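Local atomic coordinates of GCN5-related N-acetyltransferase:Aminotransferase, class-II (Rhodopseudomonas palustris, PDB entry 2FIW), a protein that probably transfers an acetyl group from acetyl coenzyme A to an amine, as other GCN5-related N-acetyltransferases do. Residues 54-66 with 76-88. Residues are numbered along the deposited sequence; the frame is centred on the assembly and turned at random.
Sequences KFAARLSGQLTLI and FASLKGPDHIDML. With ACO (acetyl coenzyme *a), chain C.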
ATOM      1  N   LYS A  54     -14.522  -8.609   5.254  1.00 41.65           N
ATOM      2  CA  LYS A  54     -13.218  -9.266   5.124  1.00 40.96           C
ATOM      3  C   LYS A  54     -12.119  -8.268   4.707  1.00 39.66           C
ATOM      4  O   LYS A  54     -10.966  -8.373   5.140  1.00 39.38           O
ATOM      5  CB  LYS A  54     -13.350 -10.429   4.126  1.00 40.76           C
ATOM      6  CG  LYS A  54     -12.087 -11.226   3.852  1.00 42.17           C
ATOM      7  CD  LYS A  54     -12.355 -12.343   2.839  1.00 43.27           C
ATOM      8  CE  LYS A  54     -11.063 -12.742   2.094  1.00 47.25           C
ATOM      9  NZ  LYS A  54      -9.970 -13.104   3.078  1.00 50.00           N
ATOM     10  N   PHE A  55     -12.476  -7.306   3.864  1.00 38.40           N
ATOM     11  CA  PHE A  55     -11.588  -6.169   3.589  1.00 37.63           C
ATOM     12  C   PHE A  55     -11.285  -5.372   4.877  1.00 36.73           C
ATOM     13  O   PHE A  55     -10.135  -5.085   5.173  1.00 36.47           O
ATOM     14  CB  PHE A  55     -12.167  -5.252   2.504  1.00 37.19           C
ATOM     15  CG  PHE A  55     -11.210  -4.193   2.031  1.00 37.30           C
ATOM     16  CD1 PHE A  55     -10.181  -4.512   1.138  1.00 37.10           C
ATOM     17  CD2 PHE A  55     -11.327  -2.878   2.478  1.00 36.95           C
ATOM     18  CE1 PHE A  55      -9.274  -3.536   0.706  1.00 35.87           C
ATOM     19  CE2 PHE A  55     -10.425  -1.889   2.043  1.00 38.06           C
ATOM     20  CZ  PHE A  55      -9.400  -2.222   1.159  1.00 36.47           C
ATOM     21  N   ALA A  56     -12.330  -5.040   5.633  1.00 35.92           N
ATOM     22  CA  ALA A  56     -12.194  -4.349   6.906  1.00 35.12           C
ATOM     23  C   ALA A  56     -11.440  -5.180   7.960  1.00 34.48           C
ATOM     24  O   ALA A  56     -10.614  -4.651   8.672  1.00 34.28           O
ATOM     25  CB  ALA A  56     -13.573  -3.914   7.415  1.00 35.66           C
ATOM     26  N   ALA A  57     -11.691  -6.483   8.034  1.00 34.06           N
ATOM     27  CA  ALA A  57     -10.965  -7.358   8.972  1.00 33.85           C
ATOM     28  C   ALA A  57      -9.456  -7.416   8.721  1.00 33.90           C
ATOM     29  O   ALA A  57      -8.658  -7.487   9.671  1.00 34.25           O
ATOM     30  CB  ALA A  57     -11.565  -8.771   9.001  1.00 33.24           C
ATOM     31  N   ARG A  58      -9.058  -7.404   7.454  1.00 33.96           N
ATOM     32  CA  ARG A  58      -7.640  -7.445   7.099  1.00 34.34           C
ATOM     33  C   ARG A  58      -6.947  -6.172   7.610  1.00 34.29           C
ATOM     34  O   ARG A  58      -5.859  -6.225   8.139  1.00 34.78           O
ATOM     35  CB  ARG A  58      -7.482  -7.607   5.577  1.00 34.68           C
ATOM     36  CG  ARG A  58      -6.061  -7.665   5.049  1.00 35.57           C
ATOM     37  CD  ARG A  58      -6.114  -7.619   3.534  1.00 40.90           C
ATOM     38  NE  ARG A  58      -4.791  -7.661   2.896  1.00 45.58           N
ATOM     39  CZ  ARG A  58      -4.594  -7.705   1.575  1.00 47.88           C
ATOM     40  NH1 ARG A  58      -5.629  -7.712   0.739  1.00 48.53           N
ATOM     41  NH2 ARG A  58      -3.361  -7.737   1.082  1.00 48.62           N
ATOM     42  N   LEU A  59      -7.616  -5.041   7.449  1.00 34.57           N
ATOM     43  CA  LEU A  59      -7.162  -3.747   7.901  1.00 34.41           C
ATOM     44  C   LEU A  59      -7.106  -3.627   9.421  1.00 34.57           C
ATOM     45  O   LEU A  59      -6.084  -3.224   9.977  1.00 35.11           O
ATOM     46  CB  LEU A  59      -8.107  -2.680   7.332  1.00 34.47           C
ATOM     47  CG  LEU A  59      -7.616  -1.932   6.079  1.00 35.23           C
ATOM     48  CD1 LEU A  59      -6.895  -2.855   5.206  1.00 35.53           C
ATOM     49  CD2 LEU A  59      -8.744  -1.312   5.316  1.00 34.15           C
ATOM     50  N   SER A  60      -8.203  -3.975  10.087  1.00 34.27           N
ATOM     51  CA  SER A  60      -8.346  -3.778  11.527  1.00 34.48           C
ATOM     52  C   SER A  60      -7.479  -4.734  12.340  1.00 33.71           C
ATOM     53  O   SER A  60      -7.140  -4.451  13.483  1.00 33.48           O
ATOM     54  CB  SER A  60      -9.824  -3.888  11.948  1.00 34.40           C
ATOM     55  OG  SER A  60     -10.257  -5.242  11.932  1.00 35.88           O
ATOM     56  N   GLY A  61      -7.109  -5.854  11.729  1.00 33.87           N
ATOM     57  CA  GLY A  61      -6.303  -6.872  12.394  1.00 33.54           C
ATOM     58  C   GLY A  61      -4.826  -6.736  12.071  1.00 33.72           C
ATOM     59  O   GLY A  61      -4.004  -7.543  12.525  1.00 33.50           O
ATOM     60  N   GLN A  62      -4.495  -5.712  11.280  1.00 33.65           N
ATOM     61  CA  GLN A  62      -3.112  -5.347  10.977  1.00 33.35           C
ATOM     62  C   GLN A  62      -2.793  -3.969  11.573  1.00 32.83           C
ATOM     63  O   GLN A  62      -3.627  -3.368  12.258  1.00 32.75           O
ATOM     64  CB  GLN A  62      -2.892  -5.379   9.467  1.00 33.32           C
ATOM     65  CG  GLN A  62      -2.796  -6.811   8.907  1.00 34.54           C
ATOM     66  CD  GLN A  62      -2.891  -6.896   7.377  1.00 33.84           C
ATOM     67  OE1 GLN A  62      -2.751  -5.893   6.656  1.00 35.14           O
ATOM     68  NE2 GLN A  62      -3.149  -8.101   6.882  1.00 33.46           N
ATOM     69  N   LEU A  63      -1.583  -3.477  11.353  1.00 32.38           N
ATOM     70  CA  LEU A  63      -1.270  -2.099  11.753  1.00 32.19           C
ATOM     71  C   LEU A  63      -1.435  -1.178  10.549  1.00 32.22           C
ATOM     72  O   LEU A  63      -0.572  -1.116   9.680  1.00 32.26           O
ATOM     73  CB  LEU A  63       0.125  -1.980  12.390  1.00 31.53           C
ATOM     74  CG  LEU A  63       0.532  -2.912  13.545  1.00 32.02           C
ATOM     75  CD1 LEU A  63       1.876  -2.449  14.108  1.00 32.23           C
ATOM     76  CD2 LEU A  63      -0.507  -2.967  14.677  1.00 31.61           C
ATOM     77  N   THR A  64      -2.568  -0.483  10.515  1.00 32.46           N
ATOM     78  CA  THR A  64      -3.020   0.262   9.346  1.00 32.25           C
ATOM     79  C   THR A  64      -3.098   1.751   9.655  1.00 32.34           C
ATOM     80  O   THR A  64      -3.787   2.173  10.581  1.00 32.44           O
ATOM     81  CB  THR A  64      -4.420  -0.261   8.836  1.00 32.32           C
ATOM     82  OG1 THR A  64      -4.360  -1.672   8.669  1.00 30.67           O
ATOM     83  CG2 THR A  64      -4.816   0.375   7.503  1.00 31.33           C
ATOM     84  N   LEU A  65      -2.379   2.531   8.860  1.00 32.18           N
ATOM     85  CA  LEU A  65      -2.307   3.971   9.028  1.00 32.27           C
ATOM     86  C   LEU A  65      -2.981   4.648   7.853  1.00 32.22           C
ATOM     87  O   LEU A  65      -2.886   4.168   6.726  1.00 31.83           O
ATOM     88  CB  LEU A  65      -0.837   4.423   9.121  1.00 32.14           C
ATOM     89  CG  LEU A  65      -0.027   4.092  10.394  1.00 31.70           C
ATOM     90  CD1 LEU A  65       1.486   4.233  10.156  1.00 27.72           C
ATOM     91  CD2 LEU A  65      -0.500   4.982  11.553  1.00 27.72           C
ATOM     92  N   ILE A  66      -3.645   5.768   8.127  1.00 32.70           N
ATOM     93  CA  ILE A  66      -4.298   6.567   7.112  1.00 32.91           C
ATOM     94  C   ILE A  66      -3.612   7.923   6.985  1.00 33.85           C
ATOM     95  O   ILE A  66      -3.443   8.627   7.976  1.00 33.99           O
ATOM     96  CB  ILE A  66      -5.782   6.759   7.440  1.00 32.86           C
ATOM     97  CG1 ILE A  66      -6.514   5.424   7.302  1.00 32.75           C
ATOM     98  CG2 ILE A  66      -6.411   7.822   6.528  1.00 32.03           C
ATOM     99  CD1 ILE A  66      -7.987   5.528   7.470  1.00 33.40           C
ATOM    100  N   PHE A  76      -3.416   5.117   2.432  1.00 29.90           N
ATOM    101  CA  PHE A  76      -3.259   4.250   3.596  1.00 29.60           C
ATOM    102  C   PHE A  76      -2.207   3.152   3.350  1.00 29.86           C
ATOM    103  O   PHE A  76      -1.860   2.820   2.192  1.00 30.36           O
ATOM    104  CB  PHE A  76      -4.612   3.646   4.051  1.00 29.50           C
ATOM    105  CG  PHE A  76      -5.081   2.508   3.188  1.00 29.81           C
ATOM    106  CD1 PHE A  76      -5.710   2.759   1.960  1.00 28.78           C
ATOM    107  CD2 PHE A  76      -4.851   1.183   3.573  1.00 28.99           C
ATOM    108  CE1 PHE A  76      -6.125   1.702   1.153  1.00 28.95           C
ATOM    109  CE2 PHE A  76      -5.268   0.122   2.777  1.00 28.43           C
ATOM    110  CZ  PHE A  76      -5.910   0.383   1.564  1.00 28.19           C
ATOM    111  N   ALA A  77      -1.675   2.608   4.434  1.00 29.31           N
ATOM    112  CA  ALA A  77      -0.748   1.493   4.325  1.00 29.46           C
ATOM    113  C   ALA A  77      -0.924   0.571   5.524  1.00 29.63           C
ATOM    114  O   ALA A  77      -1.438   0.982   6.562  1.00 29.00           O
ATOM    115  CB  ALA A  77       0.694   1.983   4.200  1.00 28.71           C
ATOM    116  N   SER A  78      -0.494  -0.677   5.363  1.00 30.65           N
ATOM    117  CA  SER A  78      -0.780  -1.706   6.337  1.00 31.59           C
ATOM    118  C   SER A  78       0.392  -2.632   6.540  1.00 33.01           C
ATOM    119  O   SER A  78       0.925  -3.222   5.597  1.00 32.39           O
ATOM    120  CB  SER A  78      -2.001  -2.501   5.912  1.00 31.41           C
ATOM    121  OG  SER A  78      -2.689  -3.021   7.035  1.00 32.20           O
ATOM    122  N   LEU A  79       0.809  -2.735   7.795  1.00 35.01           N
ATOM    123  CA  LEU A  79       1.830  -3.689   8.167  1.00 37.01           C
ATOM    124  C   LEU A  79       1.162  -4.965   8.690  1.00 38.31           C
ATOM    125  O   LEU A  79       0.300  -4.904   9.570  1.00 38.16           O
ATOM    126  CB  LEU A  79       2.765  -3.078   9.217  1.00 37.03           C
ATOM    127  CG  LEU A  79       3.906  -3.973   9.702  1.00 36.55           C
ATOM    128  CD1 LEU A  79       5.075  -3.904   8.731  1.00 35.10           C
ATOM    129  CD2 LEU A  79       4.316  -3.501  11.089  1.00 36.73           C
ATOM    130  N   LYS A  80       1.533  -6.105   8.110  1.00 40.11           N
ATOM    131  CA  LYS A  80       1.118  -7.406   8.618  1.00 41.96           C
ATOM    132  C   LYS A  80       2.272  -7.990   9.408  1.00 42.93           C
ATOM    133  O   LYS A  80       3.428  -7.923   8.977  1.00 42.85           O
ATOM    134  CB  LYS A  80       0.736  -8.362   7.483  1.00 42.41           C
ATOM    135  CG  LYS A  80       0.348  -9.762   7.962  1.00 44.66           C
ATOM    136  CD  LYS A  80      -0.337 -10.574   6.875  1.00 48.38           C
ATOM    137  CE  LYS A  80      -0.489 -12.027   7.319  1.00 52.16           C
ATOM    138  NZ  LYS A  80      -1.864 -12.577   7.037  1.00 53.60           N
ATOM    139  N   GLY A  81       1.950  -8.543  10.577  1.00 44.35           N
ATOM    140  CA  GLY A  81       2.926  -9.242  11.409  1.00 45.15           C
ATOM    141  C   GLY A  81       4.078  -8.315  11.742  1.00 45.75           C
ATOM    142  O   GLY A  81       3.903  -7.090  11.730  1.00 45.57           O
ATOM    143  N   PRO A  82       5.270  -8.888  12.010  1.00 45.97           N
ATOM    144  CA  PRO A  82       6.438  -8.061  12.317  1.00 46.09           C
ATOM    145  C   PRO A  82       7.012  -7.281  11.108  1.00 45.68           C
ATOM    146  O   PRO A  82       7.415  -6.118  11.261  1.00 45.71           O
ATOM    147  CB  PRO A  82       7.457  -9.080  12.861  1.00 46.25           C
ATOM    148  CG  PRO A  82       7.090 -10.369  12.195  1.00 46.21           C
ATOM    149  CD  PRO A  82       5.583 -10.331  12.038  1.00 46.15           C
ATOM    150  N   ASP A  83       7.018  -7.899   9.926  1.00 45.05           N
ATOM    151  CA  ASP A  83       7.844  -7.391   8.826  1.00 44.47           C
ATOM    152  C   ASP A  83       7.248  -7.362   7.414  1.00 43.46           C
ATOM    153  O   ASP A  83       7.987  -7.208   6.449  1.00 43.17           O
ATOM    154  CB  ASP A  83       9.168  -8.156   8.799  1.00 44.87           C
ATOM    155  CG  ASP A  83       8.976  -9.663   8.720  1.00 46.42           C
ATOM    156  OD1 ASP A  83       7.845 -10.137   8.423  1.00 45.56           O
ATOM    157  OD2 ASP A  83       9.978 -10.377   8.964  1.00 49.82           O
ATOM    158  N   HIS A  84       5.934  -7.505   7.286  1.00 42.69           N
ATOM    159  CA  HIS A  84       5.303  -7.434   5.966  1.00 42.06           C
ATOM    160  C   HIS A  84       4.580  -6.130   5.677  1.00 40.89           C
ATOM    161  O   HIS A  84       3.627  -5.774   6.371  1.00 40.22           O
ATOM    162  CB  HIS A  84       4.331  -8.586   5.751  1.00 42.10           C
ATOM    163  CG  HIS A  84       4.994  -9.914   5.640  1.00 44.39           C
ATOM    164  ND1 HIS A  84       5.360 -10.652   6.741  1.00 47.50           N
ATOM    165  CD2 HIS A  84       5.364 -10.637   4.558  1.00 47.10           C
ATOM    166  CE1 HIS A  84       5.926 -11.778   6.344  1.00 48.63           C
ATOM    167  NE2 HIS A  84       5.942 -11.793   5.022  1.00 48.35           N
ATOM    168  N   ILE A  85       5.010  -5.446   4.624  1.00 40.07           N
ATOM    169  CA  ILE A  85       4.222  -4.355   4.072  1.00 39.52           C
ATOM    170  C   ILE A  85       3.124  -4.985   3.244  1.00 39.20           C
ATOM    171  O   ILE A  85       3.351  -5.403   2.114  1.00 39.52           O
ATOM    172  CB  ILE A  85       5.061  -3.382   3.222  1.00 39.91           C
ATOM    173  CG1 ILE A  85       6.125  -2.703   4.098  1.00 39.80           C
ATOM    174  CG2 ILE A  85       4.153  -2.362   2.505  1.00 38.36           C
ATOM    175  CD1 ILE A  85       6.778  -1.524   3.447  1.00 42.48           C
ATOM    176  N   ASP A  86       1.933  -5.054   3.828  1.00 38.47           N
ATOM    177  CA  ASP A  86       0.807  -5.745   3.225  1.00 37.92           C
ATOM    178  C   ASP A  86       0.070  -4.894   2.189  1.00 37.79           C
ATOM    179  O   ASP A  86      -0.409  -5.416   1.189  1.00 37.70           O
ATOM    180  CB  ASP A  86      -0.160  -6.212   4.312  1.00 37.52           C
ATOM    181  CG  ASP A  86      -1.193  -7.200   3.794  1.00 37.33           C
ATOM    182  OD1 ASP A  86      -0.799  -8.203   3.163  1.00 37.22           O
ATOM    183  OD2 ASP A  86      -2.399  -6.981   4.019  1.00 36.88           O
HETATM  184  N   MSE A  87      -0.014  -3.590   2.436  1.00 37.69           N
HETATM  185  CA  MSE A  87      -0.803  -2.675   1.622  1.00 38.89           C
HETATM  186  C   MSE A  87      -0.218  -1.277   1.616  1.00 36.84           C
HETATM  187  O   MSE A  87       0.281  -0.798   2.643  1.00 36.61           O
HETATM  188  CB  MSE A  87      -2.245  -2.626   2.126  1.00 38.43           C
HETATM  189  CG  MSE A  87      -2.939  -3.972   2.074  1.00 40.94           C
HETATM  190 SE   MSE A  87      -4.796  -3.881   2.497  0.70 47.02          SE
HETATM  191  CE  MSE A  87      -4.641  -3.513   4.279  1.00 45.79           C
ATOM    192  N   LEU A  88      -0.280  -0.645   0.443  1.00 35.39           N
ATOM    193  CA  LEU A  88       0.132   0.736   0.217  1.00 34.52           C
ATOM    194  C   LEU A  88      -0.707   1.263  -0.931  1.00 34.04           C
ATOM    195  O   LEU A  88      -0.543   0.813  -2.061  1.00 34.12           O
ATOM    196  CB  LEU A  88       1.604   0.814  -0.188  1.00 34.10           C
ATOM    197  CG  LEU A  88       2.403   2.094   0.116  1.00 34.92           C
ATOM    198  CD1 LEU A  88       3.476   2.353  -0.939  1.00 33.68           C
ATOM    199  CD2 LEU A  88       1.604   3.370   0.394  1.00 31.04           C
TER
HETATM  200  N1A ACO C 200       8.060  16.450  -7.713  1.00 75.65           N
HETATM  201  C2A ACO C 200       8.483  15.374  -8.407  1.00 75.21           C
HETATM  202  N3A ACO C 200       8.407  14.132  -7.892  1.00 75.42           N
HETATM  203  C4A ACO C 200       7.895  13.895  -6.643  1.00 75.58           C
HETATM  204  C5A ACO C 200       7.437  14.949  -5.870  1.00 75.66           C
HETATM  205  C6A ACO C 200       7.535  16.316  -6.464  1.00 75.66           C
HETATM  206  N6A ACO C 200       7.115  17.408  -5.777  1.00 75.39           N
HETATM  207  N7A ACO C 200       6.993  14.435  -4.700  1.00 74.97           N
HETATM  208  C8A ACO C 200       7.168  13.092  -4.752  1.00 75.13           C
HETATM  209  N9A ACO C 200       7.723  12.774  -5.930  1.00 74.85           N
HETATM  210  C1B ACO C 200       8.094  11.431  -6.454  1.00 73.98           C
HETATM  211  C2B ACO C 200       9.072  10.649  -5.598  1.00 72.43           C
HETATM  212  O2B ACO C 200      10.419  11.043  -5.866  1.00 72.08           O
HETATM  213  C3B ACO C 200       8.798   9.224  -6.050  1.00 71.99           C
HETATM  214  O3B ACO C 200       9.696   8.822  -7.086  1.00 74.48           O
HETATM  215  P3B ACO C 200      10.063   7.267  -7.358  1.00 78.25           P
HETATM  216  O7A ACO C 200       8.867   6.635  -8.061  1.00 77.57           O
HETATM  217  O8A ACO C 200      10.296   6.686  -5.983  1.00 78.43           O
HETATM  218  O9A ACO C 200      11.305   7.374  -8.216  1.00 77.56           O
HETATM  219  C4B ACO C 200       7.357   9.229  -6.577  1.00 68.95           C
HETATM  220  O4B ACO C 200       6.944  10.595  -6.643  1.00 71.09           O
HETATM  221  C5B ACO C 200       6.391   8.467  -5.671  1.00 63.02           C
HETATM  222  O5B ACO C 200       6.622   8.890  -4.319  1.00 54.79           O
HETATM  223  P1A ACO C 200       5.439   9.302  -3.311  1.00 48.53           P
HETATM  224  O1A ACO C 200       4.807  10.600  -3.771  1.00 49.51           O
HETATM  225  O2A ACO C 200       6.052   9.186  -1.934  1.00 48.16           O
HETATM  226  O3A ACO C 200       4.422   8.064  -3.526  1.00 45.60           O
HETATM  227  P2A ACO C 200       2.887   8.226  -3.916  1.00 41.65           P
HETATM  228  O4A ACO C 200       2.818   8.689  -5.346  1.00 44.71           O
HETATM  229  O5A ACO C 200       2.226   9.034  -2.835  1.00 42.12           O
HETATM  230  O6A ACO C 200       2.323   6.710  -3.821  1.00 43.66           O
HETATM  231  CBP ACO C 200       2.121   4.363  -4.624  1.00 45.02           C
HETATM  232  CCP ACO C 200       3.036   5.543  -4.255  1.00 43.57           C
HETATM  233  CDP ACO C 200       2.998   3.266  -5.216  1.00 43.26           C
HETATM  234  CEP ACO C 200       1.405   3.855  -3.383  1.00 45.09           C
HETATM  235  CAP ACO C 200       1.030   4.793  -5.635  1.00 44.88           C
HETATM  236  OAP ACO C 200       1.589   5.099  -6.924  1.00 45.36           O
HETATM  237  C9P ACO C 200      -0.186   3.885  -5.795  1.00 44.20           C
HETATM  238  O9P ACO C 200      -1.246   4.042  -5.009  1.00 43.50           O
HETATM  239  N8P ACO C 200      -0.197   2.999  -6.703  1.00 43.74           N
HETATM  240  C7P ACO C 200      -1.254   2.052  -7.086  1.00 45.27           C
HETATM  241  C6P ACO C 200      -1.510   0.948  -6.059  1.00 44.80           C
HETATM  242  C5P ACO C 200      -0.255   0.149  -5.882  1.00 46.14           C
HETATM  243  O5P ACO C 200       0.418  -0.192  -6.847  1.00 47.39           O
HETATM  244  N4P ACO C 200       0.075  -0.143  -4.633  1.00 46.34           N
HETATM  245  C3P ACO C 200       1.256  -0.876  -4.224  1.00 48.95           C
HETATM  246  C2P ACO C 200       0.917  -2.356  -4.296  1.00 51.29           C
HETATM  247  S1P ACO C 200       2.160  -3.120  -3.323  1.00 52.22           S
HETATM  248  C   ACO C 200       1.396  -3.511  -1.894  1.00 52.42           C
HETATM  249  O   ACO C 200       0.385  -2.911  -1.546  1.00 51.94           O
HETATM  250  CH3 ACO C 200       1.901  -4.487  -1.156  1.00 52.75           C
HETATM  251  O   HOH W   1      -0.685  -8.072  11.842  1.00 48.47           O
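R58 of helix 52-60 forms a salt bridge with D86 of strand 84-90. CB leaves the helix toward the strands; with CG anti to the backbone N (chi1 180°) and the chain extended as far as NE, the guanidinium edge is brought to D86. CG and CD only skirt the carboxylate, and CD also nears the selenium of M87. NE makes the main bond, to D86 OD2 at 2.7 Å, entering on the syn side and close to the guanidinium plane. CZ follows, 3.4 Å from D86 OD2. R58 NH2 adds weak bonds to both oxygens of D86, the one to D86 OD1 at 3.3 Å being nearly straight. The guanidinium and carboxylate planes are 57° apart, unlike the coplanar side-by-side pairing of two flat groups. Over one guanidinium face lies SE of M87, modelled as selenomethionine, 3.8 Å from R58 NE; a long, flexible methionine-type chain suits this flank.

D86 and M87 both face S78, forming a classic beta bulge in strand 84-90. Such a bulge is familiar in the GNAT fold, where this strand parts from its parallel neighbour 118-123 and its backbone binds the pantetheine arm: here L88 O accepts from N4P of acetyl coenzyme A at 2.8 Å, while L88 N gives a weak bond to the acetyl oxygen.

Beside the helix, strand 63-69 pairs antiparallel with strand 72-80 through L63–L79 and L65–A77, each pair joined by two backbone bonds. T64 and S78 form a non-hydrogen-bonded pair whose small hydroxyls fit beneath the helix end, T64 OG1 lying 2.7 Å from S78 OG. T64 OG1 donates to L59 O, which Q62 N shares, tying strand to helix. On that buried face, where an apolar aromatic suits the meeting of strand and helices, the F76 ring lies alongside T64, F76 CD2 4.0 Å from T64 CG2, and its CZ approaches F55 CZ, with T21 of helix 18-32 touching it too.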